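Local coordinates for protein 16S rRNA (guanine(1405)-N(7))-methyltransferase (Klebsiella pneumoniae, PDB 6PI9) that probably methylates the N7 position of guanosine 1405 in 16S rRNA, using S-adenosyl-L-methionine, and so confers resistance to aminoglycoside antibiotics, at residues D11-A16 with D43-A48; K17-V22 with T50-I55. One frame throughout, in Å; residues are numbered along the deposited sequence. Where two conformers were deposited one is given.

Contact 1: D11-A16 with D43-A48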
ATOM      1  N   ASP A  11      -1.351  21.791  12.583  1.00 39.67           N
ATOM      2  CA  ASP A  11      -2.648  22.297  12.112  1.00 41.50           C
ATOM      3  C   ASP A  11      -2.888  21.962  10.642  1.00 46.21           C
ATOM      4  O   ASP A  11      -4.019  21.650  10.245  1.00 42.66           O
ATOM      5  CB  ASP A  11      -2.731  23.809  12.324  1.00 42.23           C
ATOM      6  CG  ASP A  11      -2.862  24.186  13.766  1.00 44.02           C
ATOM      7  OD1 ASP A  11      -3.235  23.296  14.580  1.00 45.44           O
ATOM      8  OD2 ASP A  11      -2.633  25.373  14.098  1.00 45.24           O
ATOM      9  N   ALA A  12      -1.842  22.032   9.806  1.00 46.53           N
ATOM     10  CA  ALA A  12      -2.002  21.654   8.406  1.00 48.78           C
ATOM     11  C   ALA A  12      -2.330  20.184   8.260  1.00 48.89           C
ATOM     12  O   ALA A  12      -3.022  19.803   7.309  1.00 49.20           O
ATOM     13  CB  ALA A  12      -0.727  21.947   7.589  1.00 51.08           C
ATOM     14  N   LEU A  13      -1.868  19.392   9.157  1.00 44.45           N
ATOM     15  CA  LEU A  13      -2.189  18.036   9.097  1.00 48.26           C
ATOM     16  C   LEU A  13      -3.625  17.843   9.567  1.00 48.28           C
ATOM     17  O   LEU A  13      -4.402  17.249   8.920  1.00 46.07           O
ATOM     18  CB  LEU A  13      -1.236  17.362  10.015  1.00 51.26           C
ATOM     19  CG  LEU A  13      -0.546  16.086   9.702  1.00 57.47           C
ATOM     20  CD1 LEU A  13      -0.109  15.905   8.298  1.00 52.23           C
ATOM     21  CD2 LEU A  13       0.555  15.863  10.663  1.00 59.26           C
ATOM     22  N   LEU A  14      -3.975  18.431  10.681  1.00 41.29           N
ATOM     23  CA  LEU A  14      -5.303  18.207  11.257  1.00 41.92           C
ATOM     24  C   LEU A  14      -6.424  18.761  10.376  1.00 47.71           C
ATOM     25  O   LEU A  14      -7.570  18.286  10.477  1.00 47.01           O
ATOM     26  CB  LEU A  14      -5.399  18.846  12.642  1.00 39.95           C
ATOM     27  CG  LEU A  14      -4.580  18.131  13.728  1.00 39.45           C
ATOM     28  CD1 LEU A  14      -4.446  18.987  14.998  1.00 36.51           C
ATOM     29  CD2 LEU A  14      -5.274  16.727  14.032  1.00 41.49           C
ATOM     30  N   SER A  15      -6.143  19.784   9.543  1.00 40.09           N
ATOM     31  CA  SER A  15      -7.172  20.355   8.675  1.00 38.83           C
ATOM     32  C   SER A  15      -7.170  19.735   7.274  1.00 44.73           C
ATOM     33  O   SER A  15      -7.931  20.190   6.419  1.00 45.39           O
ATOM     34  CB  SER A  15      -7.025  21.888   8.583  1.00 42.47           C
ATOM     35  OG  SER A  15      -5.754  22.218   8.042  1.00 50.09           O
ATOM     36  N   ALA A  16      -6.364  18.702   7.025  1.00 45.56           N
ATOM     37  CA  ALA A  16      -6.245  18.155   5.665  1.00 49.29           C
ATOM     38  C   ALA A  16      -7.491  17.345   5.291  1.00 51.56           C
ATOM     39  O   ALA A  16      -7.997  16.559   6.105  1.00 44.61           O
ATOM     40  CB  ALA A  16      -4.983  17.282   5.528  1.00 49.72           C
ATOM     41  N   ASP A  43       8.855  19.349   7.353  1.00 42.98           N
ATOM     42  CA  ASP A  43       9.335  17.986   7.045  1.00 42.32           C
ATOM     43  C   ASP A  43       8.705  16.944   7.981  1.00 43.64           C
ATOM     44  O   ASP A  43       8.346  15.838   7.558  1.00 44.31           O
ATOM     45  CB  ASP A  43      10.857  17.937   7.156  1.00 42.43           C
ATOM     46  CG  ASP A  43      11.544  18.497   5.966  1.00 53.35           C
ATOM     47  OD1 ASP A  43      10.860  18.767   4.942  1.00 56.46           O
ATOM     48  OD2 ASP A  43      12.795  18.673   6.053  1.00 52.51           O
ATOM     49  N   ALA A  44       8.500  17.295   9.262  1.00 41.48           N
ATOM     50  CA  ALA A  44       7.787  16.379  10.150  1.00 40.51           C
ATOM     51  C   ALA A  44       6.356  16.159   9.675  1.00 42.50           C
ATOM     52  O   ALA A  44       5.809  15.045   9.797  1.00 42.07           O
ATOM     53  CB  ALA A  44       7.755  16.936  11.583  1.00 41.41           C
ATOM     54  N   GLU A  45       5.736  17.226   9.150  1.00 41.85           N
ATOM     55  CA  GLU A  45       4.386  17.148   8.589  1.00 39.83           C
ATOM     56  C   GLU A  45       4.354  16.190   7.394  1.00 39.30           C
ATOM     57  O   GLU A  45       3.460  15.356   7.281  1.00 39.61           O
ATOM     58  CB  GLU A  45       3.941  18.573   8.180  1.00 42.64           C
ATOM     59  CG  GLU A  45       2.555  18.673   7.500  1.00 47.45           C
ATOM     60  CD  GLU A  45       2.341  20.043   6.836  1.00 55.80           C
ATOM     61  OE1 GLU A  45       3.062  21.009   7.174  1.00 54.99           O
ATOM     62  OE2 GLU A  45       1.451  20.161   5.963  1.00 60.79           O
ATOM     63  N   LYS A  46       5.265  16.373   6.434  1.00 41.64           N
ATOM     64  CA  LYS A  46       5.306  15.443   5.310  1.00 43.28           C
ATOM     65  C   LYS A  46       5.540  14.011   5.796  1.00 42.79           C
ATOM     66  O   LYS A  46       4.897  13.060   5.311  1.00 40.81           O
ATOM     67  CB  LYS A  46       6.414  15.841   4.320  1.00 46.20           C
ATOM     68  CG  LYS A  46       6.233  17.220   3.683  1.00 49.36           C
ATOM     69  CD  LYS A  46       7.489  17.730   2.867  1.00 54.81           C
ATOM     70  CE  LYS A  46       7.231  19.173   2.402  1.00 58.65           C
ATOM     71  NZ  LYS A  46       8.397  19.901   1.784  1.00 68.92           N
ATOM     72  N   ALA A  47       6.462  13.830   6.752  1.00 41.09           N
ATOM     73  CA  ALA A  47       6.708  12.470   7.269  1.00 43.64           C
ATOM     74  C   ALA A  47       5.459  11.909   7.933  1.00 38.82           C
ATOM     75  O   ALA A  47       5.167  10.708   7.836  1.00 40.90           O
ATOM     76  CB  ALA A  47       7.880  12.468   8.256  1.00 38.90           C
ATOM     77  N   ALA A  48       4.693  12.756   8.605  1.00 37.64           N
ATOM     78  CA  ALA A  48       3.497  12.261   9.287  1.00 35.92           C
ATOM     79  C   ALA A  48       2.425  11.914   8.277  1.00 37.89           C
ATOM     80  O   ALA A  48       1.686  10.937   8.442  1.00 39.43           O
ATOM     81  CB  ALA A  48       2.959  13.324  10.253  1.00 36.40           C
TER

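Contact 2: K17-V22 with T50-I55. With SAH (S-adenosyl-L-homocysteine), chain B.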
ATOM      1  N   LYS A  17      -8.006  17.552   4.055  1.00 51.53           N
ATOM      2  CA  LYS A  17      -9.191  16.799   3.630  1.00 55.96           C
ATOM      3  C   LYS A  17      -8.977  15.305   3.766  1.00 52.40           C
ATOM      4  O   LYS A  17      -9.877  14.578   4.212  1.00 52.84           O
ATOM      5  CB  LYS A  17      -9.588  17.129   2.183  1.00 63.44           C
ATOM      6  CG  LYS A  17     -10.884  16.413   1.723  1.00 71.30           C
ATOM      7  CD  LYS A  17     -11.651  17.223   0.669  1.00 82.89           C
ATOM      8  CE  LYS A  17     -11.917  18.680   1.141  1.00 90.08           C
ATOM      9  NZ  LYS A  17     -12.537  18.821   2.517  1.00 92.28           N
ATOM     10  N   ASN A  18      -7.787  14.830   3.367  1.00 51.92           N
ATOM     11  CA  ASN A  18      -7.456  13.419   3.392  1.00 56.58           C
ATOM     12  C   ASN A  18      -7.441  12.839   4.777  1.00 56.47           C
ATOM     13  O   ASN A  18      -7.542  11.614   4.922  1.00 54.63           O
ATOM     14  CB  ASN A  18      -6.074  13.162   2.793  1.00 61.78           C
ATOM     15  CG  ASN A  18      -6.102  13.224   1.329  1.00 74.21           C
ATOM     16  OD1 ASN A  18      -7.111  13.659   0.750  1.00 80.08           O
ATOM     17  ND2 ASN A  18      -5.021  12.778   0.684  1.00 79.03           N
ATOM     18  N   LEU A  19      -7.256  13.663   5.795  1.00 54.70           N
ATOM     19  CA  LEU A  19      -7.183  13.110   7.133  1.00 49.96           C
ATOM     20  C   LEU A  19      -8.444  13.384   7.919  1.00 49.18           C
ATOM     21  O   LEU A  19      -8.472  13.097   9.113  1.00 52.79           O
ATOM     22  CB  LEU A  19      -5.943  13.649   7.856  1.00 49.81           C
ATOM     23  CG  LEU A  19      -4.660  13.209   7.131  1.00 52.18           C
ATOM     24  CD1 LEU A  19      -3.438  13.849   7.789  1.00 51.38           C
ATOM     25  CD2 LEU A  19      -4.527  11.692   7.140  1.00 55.91           C
ATOM     26  N   ARG A  20      -9.492  13.910   7.273  1.00 47.06           N
ATOM     27  CA  ARG A  20     -10.629  14.431   8.027  1.00 51.90           C
ATOM     28  C   ARG A  20     -11.337  13.353   8.837  1.00 48.32           C
ATOM     29  O   ARG A  20     -12.044  13.688   9.788  1.00 50.78           O
ATOM     30  CB  ARG A  20     -11.640  15.104   7.084  1.00 58.35           C
ATOM     31  CG  ARG A  20     -12.265  14.124   6.108  1.00 62.29           C
ATOM     32  CD  ARG A  20     -13.079  14.794   5.043  1.00 66.97           C
ATOM     33  NE  ARG A  20     -14.437  14.996   5.498  1.00 75.89           N
ATOM     34  CZ  ARG A  20     -15.445  15.347   4.707  1.00 86.37           C
ATOM     35  NH1 ARG A  20     -15.229  15.529   3.398  1.00 90.98           N
ATOM     36  NH2 ARG A  20     -16.670  15.513   5.220  1.00 88.00           N
ATOM     37  N   ASP A  21     -11.164  12.077   8.479  1.00 49.01           N
ATOM     38  CA  ASP A  21     -11.840  10.961   9.125  1.00 53.80           C
ATOM     39  C   ASP A  21     -10.888  10.082   9.956  1.00 49.74           C
ATOM     40  O   ASP A  21     -11.318   9.049  10.474  1.00 51.19           O
ATOM     41  CB  ASP A  21     -12.574  10.122   8.056  1.00 62.56           C
ATOM     42  CG  ASP A  21     -13.856  10.834   7.519  1.00 72.54           C
ATOM     43  OD1 ASP A  21     -14.584  11.459   8.321  1.00 73.42           O
ATOM     44  OD2 ASP A  21     -14.141  10.771   6.294  1.00 77.91           O
ATOM     45  N   VAL A  22      -9.627  10.480  10.122  1.00 43.14           N
ATOM     46  CA  VAL A  22      -8.728   9.810  11.062  1.00 43.33           C
ATOM     47  C   VAL A  22      -8.897  10.391  12.461  1.00 44.28           C
ATOM     48  O   VAL A  22      -9.073  11.604  12.626  1.00 35.61           O
ATOM     49  CB  VAL A  22      -7.267   9.943  10.599  1.00 43.74           C
ATOM     50  CG1 VAL A  22      -6.343   9.246  11.611  1.00 43.30           C
ATOM     51  CG2 VAL A  22      -7.095   9.329   9.184  1.00 48.79           C
ATOM     52  N   THR A  50       2.984  10.824   5.276  1.00 38.58           N
ATOM     53  CA  THR A  50       3.356   9.518   4.713  1.00 38.66           C
ATOM     54  C   THR A  50       3.021   8.374   5.667  1.00 40.01           C
ATOM     55  O   THR A  50       2.423   7.372   5.261  1.00 39.24           O
ATOM     56  CB  THR A  50       4.840   9.510   4.372  1.00 39.64           C
ATOM     57  OG1 THR A  50       5.042  10.461   3.330  1.00 44.92           O
ATOM     58  CG2 THR A  50       5.204   8.143   3.814  1.00 39.89           C
ATOM     59  N   HIS A  51       3.414   8.503   6.938  1.00 38.83           N
ATOM     60  CA  HIS A  51       3.105   7.510   7.985  0.50 42.77           C
ATOM     61  C   HIS A  51       1.608   7.223   8.046  1.00 41.57           C
ATOM     62  O   HIS A  51       1.165   6.062   8.007  1.00 39.88           O
ATOM     63  CB  HIS A  51       3.617   8.045   9.344  0.50 41.35           C
ATOM     64  CG  HIS A  51       3.426   7.132  10.534  0.50 42.75           C
ATOM     65  ND1 HIS A  51       2.203   6.607  10.897  0.50 43.70           N
ATOM     66  CD2 HIS A  51       4.293   6.761  11.518  0.50 43.78           C
ATOM     67  CE1 HIS A  51       2.330   5.900  12.007  0.50 41.18           C
ATOM     68  NE2 HIS A  51       3.585   5.987  12.416  0.50 43.55           N
ATOM     69  N   LEU A  52       0.806   8.285   8.128  1.00 37.57           N
ATOM     70  CA  LEU A  52      -0.639   8.131   8.263  1.00 35.51           C
ATOM     71  C   LEU A  52      -1.239   7.477   7.026  1.00 41.11           C
ATOM     72  O   LEU A  52      -2.149   6.637   7.140  1.00 44.75           O
ATOM     73  CB  LEU A  52      -1.297   9.486   8.575  1.00 37.84           C
ATOM     74  CG  LEU A  52      -0.949   9.909  10.002  1.00 43.01           C
ATOM     75  CD1 LEU A  52      -1.109  11.436  10.234  1.00 45.61           C
ATOM     76  CD2 LEU A  52      -1.895   9.115  10.952  1.00 42.36           C
ATOM     77  N   HIS A  53      -0.728   7.822   5.823  1.00 38.33           N
ATOM     78  CA  HIS A  53      -1.201   7.145   4.614  1.00 36.97           C
ATOM     79  C   HIS A  53      -0.855   5.657   4.668  1.00 40.30           C
ATOM     80  O   HIS A  53      -1.679   4.817   4.298  1.00 39.97           O
ATOM     81  CB  HIS A  53      -0.608   7.793   3.353  1.00 49.62           C
ATOM     82  CG  HIS A  53      -0.894   7.051   2.069  1.00 64.84           C
ATOM     83  ND1 HIS A  53       0.032   6.227   1.453  1.00 70.97           N
ATOM     84  CD2 HIS A  53      -1.979   7.065   1.250  1.00 72.83           C
ATOM     85  CE1 HIS A  53      -0.481   5.744   0.332  1.00 75.28           C
ATOM     86  NE2 HIS A  53      -1.703   6.230   0.188  1.00 76.32           N
ATOM     87  N   GLN A  54       0.355   5.319   5.147  1.00 40.28           N
ATOM     88  CA  GLN A  54       0.766   3.916   5.200  1.00 44.59           C
ATOM     89  C   GLN A  54      -0.084   3.122   6.185  1.00 43.07           C
ATOM     90  O   GLN A  54      -0.443   1.971   5.909  1.00 44.17           O
ATOM     91  CB  GLN A  54       2.235   3.799   5.571  1.00 50.94           C
ATOM     92  CG  GLN A  54       3.136   4.436   4.562  1.00 64.51           C
ATOM     93  CD  GLN A  54       4.570   4.405   5.017  1.00 74.85           C
ATOM     94  OE1 GLN A  54       5.360   5.304   4.697  1.00 81.17           O
ATOM     95  NE2 GLN A  54       4.928   3.355   5.776  1.00 72.40           N
ATOM     96  N   ILE A  55      -0.451   3.719   7.324  1.00 43.10           N
ATOM     97  CA  ILE A  55      -1.166   2.909   8.306  1.00 41.57           C
ATOM     98  C   ILE A  55      -2.682   2.916   8.114  1.00 45.39           C
ATOM     99  O   ILE A  55      -3.356   1.954   8.529  1.00 44.99           O
ATOM    100  CB  ILE A  55      -0.810   3.328   9.744  1.00 42.52           C
ATOM    101  CG1 ILE A  55      -1.467   4.623  10.163  1.00 42.77           C
ATOM    102  CG2 ILE A  55       0.710   3.362   9.943  1.00 40.55           C
ATOM    103  CD1 ILE A  55      -1.321   4.905  11.647  1.00 42.88           C
TER
HETATM  104  N   SAH B 301      -8.825  -5.936   9.424  1.00 31.10           N
HETATM  105  CA  SAH B 301      -9.413  -5.283   8.233  1.00 37.56           C
HETATM  106  CB  SAH B 301      -8.585  -4.081   7.816  1.00 32.30           C
HETATM  107  CG  SAH B 301      -7.062  -4.309   7.589  1.00 33.14           C
HETATM  108  SD  SAH B 301      -6.281  -2.820   6.811  1.00 39.99           S
HETATM  109  C   SAH B 301      -9.514  -6.275   7.058  1.00 42.37           C
HETATM  110  O   SAH B 301      -8.722  -7.241   7.064  1.00 39.26           O
HETATM  111  OXT SAH B 301     -10.313  -6.104   6.116  1.00 39.30           O
HETATM  112  C5' SAH B 301      -5.441  -2.147   8.309  1.00 39.29           C
HETATM  113  C4' SAH B 301      -6.388  -1.326   9.233  1.00 38.86           C
HETATM  114  O4' SAH B 301      -5.711  -1.022  10.472  1.00 37.65           O
HETATM  115  C3' SAH B 301      -6.955   0.017   8.688  1.00 40.94           C
HETATM  116  O3' SAH B 301      -8.396   0.013   8.735  1.00 41.88           O
HETATM  117  C2' SAH B 301      -6.413   1.090   9.630  1.00 38.14           C
HETATM  118  O2' SAH B 301      -7.409   2.094   9.841  1.00 39.56           O
HETATM  119  C1' SAH B 301      -6.207   0.258  10.905  1.00 34.99           C
HETATM  120  N9  SAH B 301      -5.169   0.759  11.786  1.00 32.75           N
HETATM  121  C8  SAH B 301      -3.870   1.049  11.455  1.00 35.06           C
HETATM  122  N7  SAH B 301      -3.207   1.367  12.608  1.00 34.29           N
HETATM  123  C5  SAH B 301      -4.113   1.334  13.637  1.00 32.95           C
HETATM  124  C6  SAH B 301      -4.037   1.610  14.983  1.00 34.53           C
HETATM  125  N6  SAH B 301      -2.942   2.066  15.555  1.00 31.44           N
HETATM  126  N1  SAH B 301      -5.159   1.381  15.762  1.00 30.01           N
HETATM  127  C2  SAH B 301      -6.334   0.992  15.212  1.00 30.24           C
HETATM  128  N3  SAH B 301      -6.442   0.728  13.872  1.00 33.28           N
HETATM  129  C4  SAH B 301      -5.315   0.909  13.127  1.00 30.83           C

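Contact 1: D11-A16 with D43-A48
Leu13 and Ala12, in the last turn of helix 4-14, pack against Glu45 and Ala48 of helix 41-57. This is helix-to-helix packing in the helical N-terminal part of the methyltransferase, away from the cofactor. The two methyls of Leu13 divide the work. CD2 of Leu13 meets CB of Ala48 at 3.5 Å; this is the apolar pair of the contact. CD1 of Leu13 lies 3.8 Å from the backbone O of Glu45 and 3.9 Å from CG of Glu45. The side chains of Leu13 and Glu45 pass one another, running opposite ways: the leucine toward the backbone of helix 41-57, the glutamate toward helix 4-14.

Glu45 has CG anti to the backbone N (chi1 177°) and stays extended beyond it. This carries the carboxylate across to Ala12, where Glu45 OE2 sits 3.3 Å from Ala12 CB. The same OE2 is held in a salt bridge by Arg49, one turn further along the helix. The methylene part of Glu45 therefore serves the apolar side, and its charged end stays paired beside Ala12.

Further out, Phe31 of helix 24-34 touches both Leu13 and Ala44, so a third helix lines this packing. On the far side, Lys46 packs on Ala84 of the second subunit.

Helix 4-14 ends just past the contact. There Asp11 O accepts from both Ser15 N and Ser15 OG, each at 2.9 Å and from opposite faces of the carbonyl plane.

Contact 2: K17-V22 with T50-I55
Leu19 and Leu52 meet with their side chains crossed at about a right angle. Leu19 closes a short 3-10 segment and opens the type I beta turn from Leu19 to Val22; Leu52 lies on helix 41-57. The contact is thus a turn packed on a helix, and it is buried and wholly apolar. The two CD1 methyls of Leu19 and Leu52 lie 4.2 Å apart. The second branch of Leu19 puts CD2 4.2 Å from CB of Leu52.

Both leucines carry CG anti to the carbonyl carbon, with chi1 -63° for Leu19 and -71° for Leu52. With CG beside the backbone N in both residues, the forked ends meet between turn and helix. Val22 adds a looser touch from the end of the turn, CG1 to CD2 of Leu52 at 4.5 Å. The turn itself is closed by Val22 N donating to Leu19 O at 3.0 Å.

Val27 and Val30 of helix 24-34 also pack on Leu52. At the polar edge of the turn, Asp21 forms a salt bridge with Arg148. One turn beyond Leu52, helix 41-57 reaches the cofactor pocket. Ile55 packs there on Val188 and Gln192, and its CD1 lies in plane at the edge of the His51 ring. That same CD1 comes within 4.1 Å of N7 of the S-adenosyl-L-homocysteine adenine, and Ile55 O lies 3.1 Å from its C8.

From the N terminus, helix 4-14 supplies the first side of contact 1, and the loop that follows at once supplies the first side of contact 2. The chain then passes through helix 24-34, and helix 41-57 then runs roughly parallel to the first pass, giving the second side of both contacts in the same order. The two closures therefore cross rather than nest. Each brings together parts nearly thirty residues apart. Their centres are 9 Å apart, and they touch where Leu13 O lies 3.7 Å from Leu19 CD1. Together they fasten the N-terminal helix and its loop along helix 41-57, from the outer end at contact 1 toward the cofactor pocket at contact 2.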